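Local coordinates for ribulose bisphosphate carboxylase (Pyrococcus horikoshii, PDB 2D69), which catalyses the addition of carbon dioxide and water to ribulose 1,5-bisphosphate, giving two molecules of 3-phosphoglycerate, at the interface of chains A and B. Sequence-based numbering; all coordinates share one arbitrary frame. Chains: chain A/B, Ribulose bisphosphate carboxylase.

The interface of chains A and B. Residues chain A 51, 91-94, 100, 103-104; chain B 163, 189-190, 192-194.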
# COMPACT_ATOMS: atom_id res chain seq x y z
N SER A 51 17.52 -26.90 29.83
CA SER A 51 16.27 -27.58 29.50
C SER A 51 15.16 -27.08 30.42
O SER A 51 14.79 -25.95 30.28
CB SER A 51 16.44 -29.12 29.51
OG SER A 51 16.63 -29.67 30.81
N THR A 91 11.26 -31.01 21.40
CA THR A 91 10.21 -30.31 22.09
C THR A 91 10.69 -29.07 22.87
O THR A 91 9.87 -28.28 23.37
CB THR A 91 9.52 -31.30 23.08
OG1 THR A 91 10.53 -31.99 23.81
CG2 THR A 91 8.81 -32.46 22.33
N LEU A 92 12.00 -28.94 23.08
CA LEU A 92 12.55 -27.82 23.82
C LEU A 92 12.81 -26.65 22.89
O LEU A 92 13.13 -25.56 23.37
CB LEU A 92 13.88 -28.19 24.47
CG LEU A 92 13.90 -28.92 25.78
CD1 LEU A 92 15.29 -29.59 25.87
CD2 LEU A 92 13.60 -27.97 26.97
N PHE A 93 12.66 -26.85 21.57
CA PHE A 93 13.11 -25.85 20.60
C PHE A 93 12.05 -25.27 19.70
O PHE A 93 11.10 -25.97 19.22
CB PHE A 93 14.23 -26.45 19.76
CG PHE A 93 15.42 -26.87 20.57
CD1 PHE A 93 15.95 -26.05 21.54
CD2 PHE A 93 15.87 -28.18 20.50
CE1 PHE A 93 17.02 -26.47 22.29
CE2 PHE A 93 16.92 -28.62 21.31
CZ PHE A 93 17.48 -27.75 22.20
N GLU A 94 12.19 -23.97 19.46
CA GLU A 94 11.38 -23.34 18.44
C GLU A 94 12.12 -23.51 17.17
O GLU A 94 13.19 -22.90 16.96
CB GLU A 94 11.13 -21.86 18.74
CG GLU A 94 10.28 -21.16 17.70
CD GLU A 94 10.10 -19.65 17.97
OE1 GLU A 94 10.49 -19.11 19.08
OE2 GLU A 94 9.52 -19.06 17.06
N GLN A 100 16.76 -18.94 19.49
CA GLN A 100 16.20 -19.67 20.66
C GLN A 100 17.05 -20.87 21.10
O GLN A 100 17.17 -21.15 22.33
CB GLN A 100 14.72 -20.09 20.42
CG GLN A 100 14.06 -20.66 21.77
CD GLN A 100 14.15 -22.19 21.92
OE1 GLN A 100 13.89 -22.75 23.00
NE2 GLN A 100 14.50 -22.85 20.84
N SER A 103 19.85 -19.40 23.05
CA SER A 103 19.39 -18.99 24.37
C SER A 103 19.33 -20.17 25.37
O SER A 103 19.58 -20.01 26.61
CB SER A 103 18.01 -18.36 24.24
OG SER A 103 17.73 -17.67 25.44
N ALA A 104 19.01 -21.36 24.86
CA ALA A 104 18.94 -22.54 25.70
C ALA A 104 20.31 -23.14 25.98
O ALA A 104 20.67 -23.35 27.15
CB ALA A 104 18.04 -23.58 25.09
N MET B 163 10.09 -24.75 31.35
CA MET B 163 9.60 -25.13 30.02
C MET B 163 8.47 -26.16 30.09
O MET B 163 8.34 -26.90 31.05
CB MET B 163 10.75 -25.65 29.15
CG MET B 163 11.94 -24.64 28.94
SD MET B 163 11.68 -23.53 27.59
CE MET B 163 12.36 -24.57 26.26
N GLU B 189 13.98 -17.32 29.72
CA GLU B 189 14.73 -16.96 28.49
C GLU B 189 14.60 -17.96 27.31
O GLU B 189 14.70 -17.56 26.14
CB GLU B 189 16.21 -16.72 28.83
CG GLU B 189 16.95 -18.00 29.17
CD GLU B 189 16.84 -18.41 30.63
OE1 GLU B 189 17.33 -19.52 30.97
OE2 GLU B 189 16.23 -17.63 31.43
N ASN B 190 14.35 -19.21 27.61
CA ASN B 190 14.26 -20.25 26.59
C ASN B 190 12.86 -20.46 26.09
O ASN B 190 12.67 -21.17 25.09
CB ASN B 190 14.81 -21.57 27.13
CG ASN B 190 16.25 -21.42 27.59
OD1 ASN B 190 17.01 -20.59 27.06
ND2 ASN B 190 16.62 -22.15 28.61
N THR B 192 9.95 -19.44 24.21
CA THR B 192 9.48 -18.51 23.22
C THR B 192 8.11 -18.86 22.66
O THR B 192 7.10 -18.23 22.95
CB THR B 192 10.50 -18.37 22.11
OG1 THR B 192 10.90 -19.66 21.59
CG2 THR B 192 11.75 -17.73 22.61
N SER B 193 8.12 -19.83 21.77
CA SER B 193 6.94 -20.25 21.06
C SER B 193 7.17 -21.71 20.61
O SER B 193 8.20 -22.01 20.03
CB SER B 193 6.65 -19.36 19.86
OG SER B 193 5.39 -19.72 19.31
N PHE B 194 6.20 -22.56 20.90
CA PHE B 194 6.23 -24.01 20.69
C PHE B 194 4.88 -24.48 20.12
O PHE B 194 3.86 -23.80 20.23
CB PHE B 194 6.51 -24.70 22.03
CG PHE B 194 7.74 -24.15 22.73
CD1 PHE B 194 7.63 -23.18 23.70
CD2 PHE B 194 9.00 -24.55 22.34
CE1 PHE B 194 8.74 -22.61 24.26
CE2 PHE B 194 10.14 -23.99 22.90
CZ PHE B 194 10.01 -23.03 23.89
O HOH W 1 19.50 -19.73 29.23
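The A:Phe93 ring carries CB of A:Leu92 over the centre of one face, 4.1 Å above its plane, and has NE2 of A:Gln100 at its edge. Across the boundary, the B:Phe194 ring has the B:Asn190 carbonyl O at its edge, and its CE2 lies 3.4 Å from the A:Leu92 carbonyl O; the A:Gln100 amide stands nearly upright to it (83°). This is the RuBisCO dimer interface, where the N-terminal domain of one subunit meets the catalytic domain of its partner near the Mg2+-binding residue B:Glu189. A:Glu94 suits a reach across: CG is anti to the backbone N (chi1 -180°) and the chain runs on extended, so OE1 takes a hydrogen bond from B:Thr192 OG1 (2.6 Å) on its anti lone pair. An alanine here would lose the carboxylate and would probably leave the B:Thr192 hydroxyl without this acceptor. Short and slim, A:Ser103 sends OG to the B:Glu189 carbonyl O (3.1 Å), approaching from above the carbonyl plane; a water links its own carbonyl O to B:Glu189 OE1. As modelled, B:Asn190 OD1 clashes with A:Ser103 O (2.7 Å), and A:Gln100 OE1 with B:Asn190 O (2.9 Å); turning either amide over would probably supply a donor. Flexible B:Met163, bent at chi2 and chi3, crosses A:Leu92 at about a right angle, its CE methyl 3.7 Å from CD2.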